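L-Ribose isomerase (Acinetobacter, PDB 4Q0S) isomerises L-ribose, probably to L-ribulose, in a cupin barrel whose pocket holds ribitol close to a bound cobalt ion. Local coordinates at residues G111-P116 against A200-P205. Residues are numbered along the deposited sequence; the frame is centred on the assembly and turned at random.
With RB0 (D-ribitol), chain C.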
# COMPACT_ATOMS: atom_id res chain seq x y z
N GLY A 111 -12.82 19.99 -1.12
CA GLY A 111 -13.75 21.02 -1.57
C GLY A 111 -14.04 21.04 -3.06
O GLY A 111 -15.07 21.56 -3.47
N LYS A 112 -13.15 20.47 -3.86
CA LYS A 112 -13.31 20.47 -5.31
C LYS A 112 -14.32 19.42 -5.80
O LYS A 112 -14.58 18.43 -5.12
CB LYS A 112 -11.94 20.28 -5.98
CG LYS A 112 -10.87 21.26 -5.46
CD LYS A 112 -11.05 22.66 -6.05
CE LYS A 112 -9.97 23.64 -5.59
NZ LYS A 112 -10.12 24.09 -4.17
N PHE A 113 -14.88 19.64 -6.99
CA PHE A 113 -15.89 18.74 -7.55
C PHE A 113 -15.65 18.25 -8.98
O PHE A 113 -14.92 18.86 -9.75
CB PHE A 113 -17.26 19.44 -7.66
CG PHE A 113 -17.83 19.95 -6.37
CD1 PHE A 113 -17.25 21.02 -5.70
CD2 PHE A 113 -19.02 19.41 -5.87
CE1 PHE A 113 -17.84 21.55 -4.55
CE2 PHE A 113 -19.61 19.93 -4.73
CZ PHE A 113 -19.03 21.00 -4.07
N CYS A 114 -16.30 17.13 -9.29
CA CYS A 114 -16.35 16.61 -10.66
C CYS A 114 -17.80 17.12 -10.82
O CYS A 114 -18.72 16.62 -10.18
CB CYS A 114 -16.34 15.09 -10.71
SG CYS A 114 -16.70 14.43 -12.37
N PRO A 115 -18.01 18.14 -11.66
CA PRO A 115 -19.33 18.75 -11.89
C PRO A 115 -20.50 17.91 -12.41
O PRO A 115 -20.33 16.87 -13.05
CB PRO A 115 -19.00 19.92 -12.81
CG PRO A 115 -17.92 19.36 -13.65
CD PRO A 115 -17.03 18.67 -12.62
N PRO A 116 -21.74 18.36 -12.12
CA PRO A 116 -22.96 17.68 -12.55
C PRO A 116 -22.95 17.38 -14.04
O PRO A 116 -22.71 18.27 -14.87
CB PRO A 116 -24.05 18.67 -12.18
CG PRO A 116 -23.54 19.24 -10.90
CD PRO A 116 -22.07 19.49 -11.22
N ALA A 200 -22.47 13.88 -9.78
CA ALA A 200 -21.37 14.78 -9.46
C ALA A 200 -20.81 14.26 -8.14
O ALA A 200 -21.46 13.48 -7.44
CB ALA A 200 -21.88 16.21 -9.28
N PHE A 201 -19.59 14.66 -7.81
CA PHE A 201 -18.99 14.22 -6.57
C PHE A 201 -17.87 15.15 -6.15
O PHE A 201 -17.28 15.85 -6.98
CB PHE A 201 -18.50 12.78 -6.68
CG PHE A 201 -17.51 12.54 -7.79
CD1 PHE A 201 -16.16 12.83 -7.61
CD2 PHE A 201 -17.92 11.99 -9.00
CE1 PHE A 201 -15.22 12.56 -8.62
CE2 PHE A 201 -17.00 11.72 -10.02
CZ PHE A 201 -15.65 12.01 -9.83
N ARG A 202 -17.59 15.18 -4.85
CA ARG A 202 -16.54 16.03 -4.33
C ARG A 202 -15.81 15.33 -3.19
O ARG A 202 -16.27 14.31 -2.67
CB ARG A 202 -17.12 17.33 -3.76
CG ARG A 202 -17.79 17.13 -2.40
CD ARG A 202 -18.06 18.44 -1.66
NE ARG A 202 -18.52 18.20 -0.29
CZ ARG A 202 -18.74 19.15 0.61
NH1 ARG A 202 -18.55 20.43 0.30
NH2 ARG A 202 -19.14 18.82 1.84
N CYS A 203 -14.68 15.91 -2.83
CA CYS A 203 -13.88 15.46 -1.72
C CYS A 203 -14.30 16.42 -0.61
O CYS A 203 -14.37 17.63 -0.83
CB CYS A 203 -12.39 15.65 -2.03
SG CYS A 203 -11.30 15.37 -0.62
N PRO A 204 -14.62 15.91 0.59
CA PRO A 204 -15.01 16.81 1.68
C PRO A 204 -13.93 17.88 1.85
O PRO A 204 -12.74 17.58 1.75
CB PRO A 204 -15.12 15.88 2.88
CG PRO A 204 -15.55 14.60 2.27
CD PRO A 204 -14.69 14.50 1.02
N PRO A 205 -14.32 19.13 2.12
CA PRO A 205 -13.38 20.25 2.30
C PRO A 205 -12.43 20.11 3.49
O PRO A 205 -11.36 20.71 3.51
CB PRO A 205 -14.31 21.46 2.47
CG PRO A 205 -15.56 21.05 1.76
CD PRO A 205 -15.71 19.61 2.18
C1 RB0 C . -15.52 13.26 -15.85
O1 RB0 C . -15.07 14.34 -16.65
C2 RB0 C . -15.05 11.95 -16.45
O2 RB0 C . -15.79 11.67 -17.64
C3 RB0 C . -15.20 10.80 -15.43
O3 RB0 C . -14.55 9.64 -15.92
C4 RB0 C . -16.65 10.47 -15.09
O4 RB0 C . -17.51 10.95 -16.12
C5 RB0 C . -17.04 11.11 -13.75
O5 RB0 C . -18.34 10.67 -13.36
O HOH W 1 -17.00 22.15 -1.60
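Cys114 and Phe201 form the hydrogen-bonded pair of two antiparallel strands: Cys114 N donates to Phe201 O at 2.8 Å, nearly straight (166°), and Phe201 N returns the bond to Cys114 O at 3.2 Å. Beyond the strand pairing, Gly111 N donates a hydrogen bond to Cys203 O (2.8 Å), while the bond from Cys203 N to Lys112 O is weak. One water donates to Gly111 O and accepts from Arg202 NH1; NE is salt-bridged to Glu134, and NH2 is also hydrogen-bonded outside the two segments. With positive phi (84°), Gly111 takes a turn where a side chain would hit the preceding carbonyl. On the face carrying Phe113 and Arg202, Arg202 CB sits over the Phe113 ring, 3.7 Å from its centroid; on that of Cys114 and Phe201, Cys114 CB lies over one face of the Phe201 ring, 3.4 Å from its centroid, a CH-pi contact. Cys114 SG, anti to the backbone N (chi1 170°), reaches ribitol C5 at 3.6 Å, and the Phe201 ring turns its edge to ribitol O5; both residues thus line the sugar pocket. Within the cupin barrel, strand 132-137 flanks 199-202 and strand 244-245 flanks 113-118, while Met74 of strand 73-82 and Met106 of strand 101-108 pack onto Phe201 from the facing sheet.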